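Local coordinates for protein PLP-Dependent L-Arginine Hydroxylase MppP (Streptomyces wadayamensis, PDB 6C9B) that oxidises L-arginine with the help of pyridoxal 5'-phosphate and is captured here with its product 4-hydroxy-2-ketoarginine bound, at residues Gly272-Ala275 against Asp276-Phe280; Ala67-Leu71 against Leu72-Gly76; Arg170-Arg173 against Leu174-Cys178. All coordinates share one frame; numbering follows the deposited sequence.

All three contacts are local, made between neighbouring turns or at a helix end, and all belong to the class I aminotransferase framework around the cofactor. Contacts 1 and 2 meet directly although their centres lie 17 Å apart: L274 CD2 of helix 256-291 packs on L72 CD2, just past the end of helix 57-71, at 3.8 Å. Contact 3 stands apart on helix 168-181, its nearest atoms about 7 Å from contact 2 and about 18 Å from contact 1. None of the three lines the pocket. In contact 2, the Y68 side chain is about 14 Å from the bound hydroxy-keto acid, and the contacts belong to the surrounding framework rather than to the pocket itself.

Contact 1. Residues Gly272-Ala275 against Asp276-Phe280; sequences GGLA and DLHAF
From G273 on the backbone is helical; D276 N bonds to G272 O at 3.2 Å, and the next three amides also reach back four residues. The segments are successive turns of the long helix 256-291, which by its length and position resembles the helix joining the large and small domains in other fold-type I PLP enzymes. It is kinked here: the amides of G272 and A275 make no bond to the turn before. G272 sits at phi 130°, a backbone shape that calls for glycine. Past the kink the ladder is regular, with L277 N to G273 O at 2.9 Å and H278 N to L274 O, also 2.9 Å.

Of the side chains, L274 and H278 meet one turn apart. The leucine branch point sits beyond the NE2-CE1 rim of the imidazole, on the same side of the ring plane as L274 O, with L274 CG 3.8 Å from H278 NE2. With H278 CG anti to its own carbonyl carbon (chi1 -67°), the ring folds back along the helix, and L274 O comes to lie over one ring face, displaced toward the rim. NE2 itself is held by G193 O, a hydrogen bond that helps fix the ring's rotation while the leucine packs beside it. L274 also meets L277, through methyls: CD1 of the first is 4.3 Å from CD2 of the second. L277 in turn touches Q32 and L222, the residue after the cofactor-bearing K221. On the other side of the helix D276 turns its carboxylate back toward the kink, where D276 CG stands 3.3 Å from G272 O.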
loop_
_atom_site.group_PDB
_atom_site.type_symbol
_atom_site.label_atom_id
_atom_site.label_comp_id
_atom_site.label_asym_id
_atom_site.label_seq_id
_atom_site.Cartn_x
_atom_site.Cartn_y
_atom_site.Cartn_z
ATOM N N GLY B 272 -24.250 16.425 -6.951
ATOM C CA GLY B 272 -25.460 15.628 -6.872
ATOM C C GLY B 272 -25.188 14.139 -6.757
ATOM O O GLY B 272 -26.092 13.361 -6.440
ATOM N N GLY B 273 -23.948 13.730 -7.019
ATOM C CA GLY B 273 -23.607 12.320 -6.937
ATOM C C GLY B 273 -23.749 11.749 -5.543
ATOM O O GLY B 273 -24.108 10.576 -5.383
ATOM N N LEU B 274 -23.472 12.556 -4.510
ATOM C CA LEU B 274 -23.519 12.002 -3.159
ATOM C C LEU B 274 -24.957 11.710 -2.753
ATOM O O LEU B 274 -25.236 10.660 -2.161
ATOM C CB LEU B 274 -22.843 12.943 -2.161
ATOM C CG LEU B 274 -22.518 12.292 -0.808
ATOM C CD1 LEU B 274 -21.449 11.215 -0.953
ATOM C CD2 LEU B 274 -22.047 13.334 0.168
ATOM N N ALA B 275 -25.884 12.615 -3.085
ATOM C CA ALA B 275 -27.293 12.363 -2.814
ATOM C C ALA B 275 -27.769 11.116 -3.549
ATOM O O ALA B 275 -28.506 10.295 -2.987
ATOM C CB ALA B 275 -28.128 13.582 -3.206
ATOM N N ASP B 276 -27.334 10.943 -4.800
ATOM C CA ASP B 276 -27.695 9.747 -5.559
ATOM C C ASP B 276 -27.136 8.493 -4.900
ATOM O O ASP B 276 -27.787 7.440 -4.890
ATOM C CB ASP B 276 -27.175 9.855 -6.991
ATOM C CG ASP B 276 -27.908 10.923 -7.816
ATOM O OD1 ASP B 276 -28.930 11.468 -7.353
ATOM O OD2 ASP B 276 -27.446 11.218 -8.934
ATOM N N LEU B 277 -25.921 8.586 -4.358
ATOM C CA LEU B 277 -25.331 7.436 -3.684
ATOM C C LEU B 277 -26.141 7.080 -2.451
ATOM O O LEU B 277 -26.448 5.909 -2.217
ATOM C CB LEU B 277 -23.884 7.738 -3.300
ATOM C CG LEU B 277 -23.163 6.644 -2.521
ATOM C CD1 LEU B 277 -23.146 5.318 -3.301
ATOM C CD2 LEU B 277 -21.762 7.116 -2.203
ATOM N N HIS B 278 -26.525 8.085 -1.658
ATOM C CA HIS B 278 -27.331 7.802 -0.472
ATOM C C HIS B 278 -28.645 7.135 -0.849
ATOM O O HIS B 278 -29.074 6.179 -0.190
ATOM C CB HIS B 278 -27.593 9.087 0.305
ATOM C CG HIS B 278 -26.366 9.682 0.910
ATOM N ND1 HIS B 278 -26.345 10.967 1.411
ATOM C CD2 HIS B 278 -25.133 9.170 1.132
ATOM C CE1 HIS B 278 -25.143 11.229 1.896
ATOM N NE2 HIS B 278 -24.393 10.152 1.749
ATOM N N ALA B 279 -29.288 7.604 -1.920
ATOM C CA ALA B 279 -30.549 6.987 -2.337
ATOM C C ALA B 279 -30.326 5.558 -2.821
ATOM O O ALA B 279 -31.168 4.676 -2.588
ATOM C CB ALA B 279 -31.218 7.837 -3.420
ATOM N N PHE B 280 -29.187 5.309 -3.475
ATOM C CA PHE B 280 -28.873 3.977 -3.976
ATOM C C PHE B 280 -28.649 2.998 -2.831
ATOM O O PHE B 280 -29.171 1.882 -2.846
ATOM C CB PHE B 280 -27.641 4.045 -4.870
ATOM C CG PHE B 280 -27.217 2.716 -5.424
ATOM C CD1 PHE B 280 -27.920 2.125 -6.460
ATOM C CD2 PHE B 280 -26.106 2.074 -4.931
ATOM C CE1 PHE B 280 -27.525 0.895 -6.974
ATOM C CE2 PHE B 280 -25.723 0.848 -5.446
ATOM C CZ PHE B 280 -26.429 0.269 -6.462
#

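Contact 2. Residues Ala67-Leu71 against Leu72-Gly76; sequences AYFTL and LGQHG
L72, the first residue to leave helical angles after helix 57-71, drops its side chain back onto Y68 and L71 as the chain enters a Schellman motif. Its CD1 methyl reaches the phenol end of the tyrosine, 3.4 Å from Y68 OH, and approaches that ring obliquely. The other methyl, CD2, lies beside the L71 side chain, which points the same way, with L71 CG 3.8 Å off. The L72 amide is loosely held, its bonds to Y68 O and to F69 O both weak. Around this helix end, Y68 and L71 face helix 256-291 at S266 and A269, while F69 stacks on Y77 and lies against strands 231-235 and 212-218.

G73 is the C-prime residue, and its positive phi of 86° turns the chain back across the helix end. G73 N bonds to T70 O at 3.1 Å, a straight N-H, yet one that comes in from well above the carbonyl plane.

Q74 supplies the second bond of the motif, Q74 N to F69 O at 2.8 Å, so F69 O is gripped firmly here and weakly by L72 N. Its CB meets the F69 ring at the edge, in plane, 3.9 Å from F69 CD1. The chain then bends at chi2 (-49°), which swings the amide around to L72 O: Q74 NE2 is 2.8 Å from it, with the acceptor in the amide plane. Q74 NE2 also donates to Y200 O and OE1 accepts from H202 N, tying the turn to the start of helix 202-209. Q74 also centres an inverse gamma turn, closed by a weak bond from H75 N to G73 O.

H75 follows, folding its imidazole back toward the helix end until H75 CE1 lies 3.8 Å from T70 O.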
loop_
_atom_site.group_PDB
_atom_site.type_symbol
_atom_site.label_atom_id
_atom_site.label_comp_id
_atom_site.label_asym_id
_atom_site.label_seq_id
_atom_site.Cartn_x
_atom_site.Cartn_y
_atom_site.Cartn_z
ATOM N N ALA B 67 -11.305 19.016 -2.327
ATOM C CA ALA B 67 -12.573 18.532 -2.853
ATOM C C ALA B 67 -13.209 17.508 -1.922
ATOM O O ALA B 67 -14.424 17.559 -1.688
ATOM C CB ALA B 67 -12.378 17.944 -4.253
ATOM N N TYR B 68 -12.409 16.564 -1.397
ATOM C CA TYR B 68 -12.947 15.463 -0.597
ATOM C C TYR B 68 -13.394 15.947 0.785
ATOM O O TYR B 68 -14.515 15.658 1.223
ATOM C CB TYR B 68 -11.905 14.331 -0.484
ATOM C CG TYR B 68 -12.442 13.152 0.291
ATOM C CD1 TYR B 68 -13.359 12.269 -0.285
ATOM C CD2 TYR B 68 -12.075 12.940 1.615
ATOM C CE1 TYR B 68 -13.889 11.213 0.424
ATOM C CE2 TYR B 68 -12.620 11.882 2.339
ATOM C CZ TYR B 68 -13.521 11.031 1.732
ATOM O OH TYR B 68 -14.069 10.001 2.424
ATOM N N PHE B 69 -12.527 16.685 1.485
ATOM C CA PHE B 69 -12.874 17.184 2.818
ATOM C C PHE B 69 -14.086 18.110 2.771
ATOM O O PHE B 69 -14.979 18.008 3.615
ATOM C CB PHE B 69 -11.683 17.908 3.430
ATOM C CG PHE B 69 -10.593 16.989 3.900
ATOM C CD1 PHE B 69 -10.724 16.299 5.088
ATOM C CD2 PHE B 69 -9.416 16.869 3.186
ATOM C CE1 PHE B 69 -9.719 15.475 5.531
ATOM C CE2 PHE B 69 -8.404 16.043 3.628
ATOM C CZ PHE B 69 -8.566 15.347 4.814
ATOM N N THR B 70 -14.134 19.032 1.804
ATOM C CA THR B 70 -15.256 19.968 1.760
ATOM C C THR B 70 -16.550 19.254 1.397
ATOM O O THR B 70 -17.616 19.575 1.940
ATOM C CB THR B 70 -14.976 21.107 0.770
ATOM O OG1 THR B 70 -14.863 20.588 -0.551
ATOM C CG2 THR B 70 -13.708 21.817 1.133
ATOM N N LEU B 71 -16.480 18.280 0.484
ATOM C CA LEU B 71 -17.656 17.488 0.141
ATOM C C LEU B 71 -18.340 16.951 1.376
ATOM O O LEU B 71 -19.578 16.912 1.448
ATOM C CB LEU B 71 -17.258 16.315 -0.755
ATOM C CG LEU B 71 -18.317 15.237 -1.019
ATOM C CD1 LEU B 71 -19.355 15.773 -1.969
ATOM C CD2 LEU B 71 -17.710 13.976 -1.597
ATOM N N LEU B 72 -17.550 16.516 2.357
ATOM C CA LEU B 72 -18.087 15.816 3.514
ATOM C C LEU B 72 -18.100 16.684 4.776
ATOM O O LEU B 72 -18.216 16.153 5.886
ATOM C CB LEU B 72 -17.306 14.517 3.733
ATOM C CG LEU B 72 -17.351 13.526 2.551
ATOM C CD1 LEU B 72 -16.588 12.249 2.906
ATOM C CD2 LEU B 72 -18.786 13.171 2.138
ATOM N N GLY B 73 -18.031 18.010 4.624
ATOM C CA GLY B 73 -18.298 18.923 5.715
ATOM C C GLY B 73 -17.100 19.205 6.584
ATOM O O GLY B 73 -17.247 19.854 7.630
ATOM N N GLN B 74 -15.927 18.735 6.192
ATOM C CA GLN B 74 -14.745 18.792 7.046
ATOM C C GLN B 74 -13.915 20.027 6.716
ATOM O O GLN B 74 -12.734 19.945 6.365
ATOM C CB GLN B 74 -13.931 17.513 6.895
ATOM C CG GLN B 74 -14.709 16.248 7.151
ATOM C CD GLN B 74 -15.490 16.311 8.447
ATOM O OE1 GLN B 74 -14.915 16.366 9.535
ATOM N NE2 GLN B 74 -16.792 16.344 8.339
ATOM N N HIS B 75 -14.558 21.188 6.882
ATOM C CA HIS B 75 -13.979 22.449 6.418
ATOM C C HIS B 75 -12.734 22.855 7.195
ATOM O O HIS B 75 -11.862 23.524 6.635
ATOM C CB HIS B 75 -15.028 23.557 6.508
ATOM C CG HIS B 75 -16.306 23.216 5.814
ATOM N ND1 HIS B 75 -16.393 23.073 4.446
ATOM C CD2 HIS B 75 -17.539 22.946 6.303
ATOM C CE1 HIS B 75 -17.631 22.742 4.121
ATOM N NE2 HIS B 75 -18.347 22.661 5.229
ATOM N N GLY B 76 -12.628 22.469 8.467
ATOM C CA GLY B 76 -11.481 22.808 9.286
ATOM C C GLY B 76 -10.271 21.904 9.161
ATOM O O GLY B 76 -9.334 22.029 9.962
#

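Contact 3. Residues Arg170-Arg173 against Leu174-Cys178; sequences RLRR and LAEQC
Segments 170-173 and 174-178 are consecutive turns of helix 168-181, stitched by regular four-residue bonds: L174 N to R170 O and A175 N to L171 O, then E176 N to R172 O and Q177 N to R173 O. The first is 2.8 Å long.

R173 carries the side-chain contact. Its chain bends at chi2 (66°) and so lays the guanidinium over the following turn, between E176 and Q177. R173 NH1 makes a salt bridge with E176 OE1 at 3.0 Å. The oxygen lies in the guanidinium plane and offers its anti lone pair; that lone pair and the 74° between the guanidinium and carboxylate planes go with one N-H...O bond rather than a paired, bidentate one. Over one face of the same guanidinium sits the aliphatic part of Q177, with Q177 CG 3.8 Å from R173 NE. The other carboxylate oxygen, E176 OE2, lies along the stem of R172, 3.5 Å from R172 CG, with the two chains side by side; the R172 guanidinium goes instead to E168.

A water also bridges the turns: it accepts from R170 NH1 and donates to Q177 OE1, 2.9 Å from each. Beyond the segments D141 takes salt bridges from both R170 NH1 and R173 NE, so one acid gathers two arginines a turn apart, while Q177 NE2 bonds to L142 O.

The helix is the crossover of a beta-alpha-beta unit between strands 152-156 and 184-188. L171, L174, A175 and C178 all press on L185 of the second strand, and L171, R172 and A175 also touch helix 202-209 alongside.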
loop_
_atom_site.group_PDB
_atom_site.type_symbol
_atom_site.label_atom_id
_atom_site.label_comp_id
_atom_site.label_asym_id
_atom_site.label_seq_id
_atom_site.Cartn_x
_atom_site.Cartn_y
_atom_site.Cartn_z
ATOM N N ARG B 170 -20.654 13.731 21.721
ATOM C CA ARG B 170 -19.801 12.706 22.322
ATOM C C ARG B 170 -18.374 12.797 21.808
ATOM O O ARG B 170 -17.428 12.626 22.585
ATOM C CB ARG B 170 -20.380 11.318 22.060
ATOM C CG ARG B 170 -19.535 10.151 22.588
ATOM C CD ARG B 170 -19.223 10.229 24.080
ATOM N NE ARG B 170 -20.422 10.195 24.919
ATOM C CZ ARG B 170 -20.444 10.537 26.210
ATOM N NH1 ARG B 170 -19.340 10.934 26.825
ATOM N NH2 ARG B 170 -21.574 10.477 26.889
ATOM N N LEU B 171 -18.181 13.091 20.513
ATOM C CA LEU B 171 -16.819 13.353 20.047
ATOM C C LEU B 171 -16.198 14.469 20.860
ATOM O O LEU B 171 -15.038 14.369 21.286
ATOM C CB LEU B 171 -16.799 13.719 18.563
ATOM C CG LEU B 171 -15.391 14.007 18.003
ATOM C CD1 LEU B 171 -14.476 12.787 18.065
ATOM C CD2 LEU B 171 -15.428 14.516 16.549
ATOM N N ARG B 172 -16.965 15.526 21.108
ATOM C CA ARG B 172 -16.434 16.656 21.868
ATOM C C ARG B 172 -16.016 16.215 23.258
ATOM O O ARG B 172 -14.909 16.525 23.718
ATOM C CB ARG B 172 -17.479 17.782 21.945
ATOM C CG ARG B 172 -17.039 18.956 22.818
ATOM C CD ARG B 172 -18.069 20.093 22.774
ATOM N NE ARG B 172 -18.230 20.567 21.401
ATOM C CZ ARG B 172 -19.308 20.387 20.635
ATOM N NH1 ARG B 172 -19.297 20.854 19.391
ATOM N NH2 ARG B 172 -20.396 19.770 21.095
ATOM N N ARG B 173 -16.888 15.472 23.944
ATOM C CA ARG B 173 -16.558 15.032 25.295
ATOM C C ARG B 173 -15.362 14.084 25.299
ATOM O O ARG B 173 -14.482 14.177 26.166
ATOM C CB ARG B 173 -17.767 14.367 25.946
ATOM C CG ARG B 173 -17.505 13.929 27.378
ATOM C CD ARG B 173 -17.259 15.143 28.308
ATOM N NE ARG B 173 -16.574 14.755 29.538
ATOM C CZ ARG B 173 -15.643 15.477 30.163
ATOM N NH1 ARG B 173 -15.239 16.656 29.686
ATOM N NH2 ARG B 173 -15.100 15.002 31.277
ATOM N N LEU B 174 -15.306 13.166 24.339
ATOM C CA LEU B 174 -14.184 12.234 24.271
ATOM C C LEU B 174 -12.872 12.974 24.010
ATOM O O LEU B 174 -11.838 12.664 24.608
ATOM C CB LEU B 174 -14.468 11.213 23.172
ATOM C CG LEU B 174 -13.510 10.047 23.001
ATOM C CD1 LEU B 174 -13.415 9.212 24.267
ATOM C CD2 LEU B 174 -14.015 9.170 21.856
ATOM N N ALA B 175 -12.889 13.944 23.096
ATOM C CA ALA B 175 -11.681 14.717 22.840
ATOM C C ALA B 175 -11.273 15.537 24.066
ATOM O O ALA B 175 -10.078 15.677 24.358
ATOM C CB ALA B 175 -11.883 15.621 21.627
ATOM N N GLU B 176 -12.244 16.095 24.797
ATOM C CA GLU B 176 -11.913 16.781 26.041
ATOM C C GLU B 176 -11.280 15.828 27.051
ATOM O O GLU B 176 -10.305 16.191 27.711
ATOM C CB GLU B 176 -13.151 17.435 26.638
ATOM C CG GLU B 176 -13.696 18.584 25.808
ATOM C CD GLU B 176 -15.024 19.093 26.333
ATOM O OE1 GLU B 176 -15.554 18.533 27.316
ATOM O OE2 GLU B 176 -15.557 20.049 25.747
ATOM N N GLN B 177 -11.843 14.614 27.201
ATOM C CA GLN B 177 -11.275 13.618 28.105
ATOM C C GLN B 177 -9.851 13.248 27.703
ATOM O O GLN B 177 -8.964 13.167 28.568
ATOM C CB GLN B 177 -12.138 12.358 28.158
ATOM C CG GLN B 177 -13.545 12.520 28.735
ATOM C CD GLN B 177 -14.089 11.198 29.139
ATOM O OE1 GLN B 177 -14.674 10.450 28.308
ATOM N NE2 GLN B 177 -13.844 10.838 30.398
ATOM N N CYS B 178 -9.608 13.039 26.397
ATOM C CA CYS B 178 -8.271 12.688 25.933
ATOM C C CYS B 178 -7.301 13.826 26.204
ATOM O O CYS B 178 -6.184 13.593 26.662
ATOM C CB CYS B 178 -8.281 12.334 24.448
ATOM S SG CYS B 178 -9.060 10.709 24.162
HETATM O O HOH W 1 -16.523 10.417 26.132
#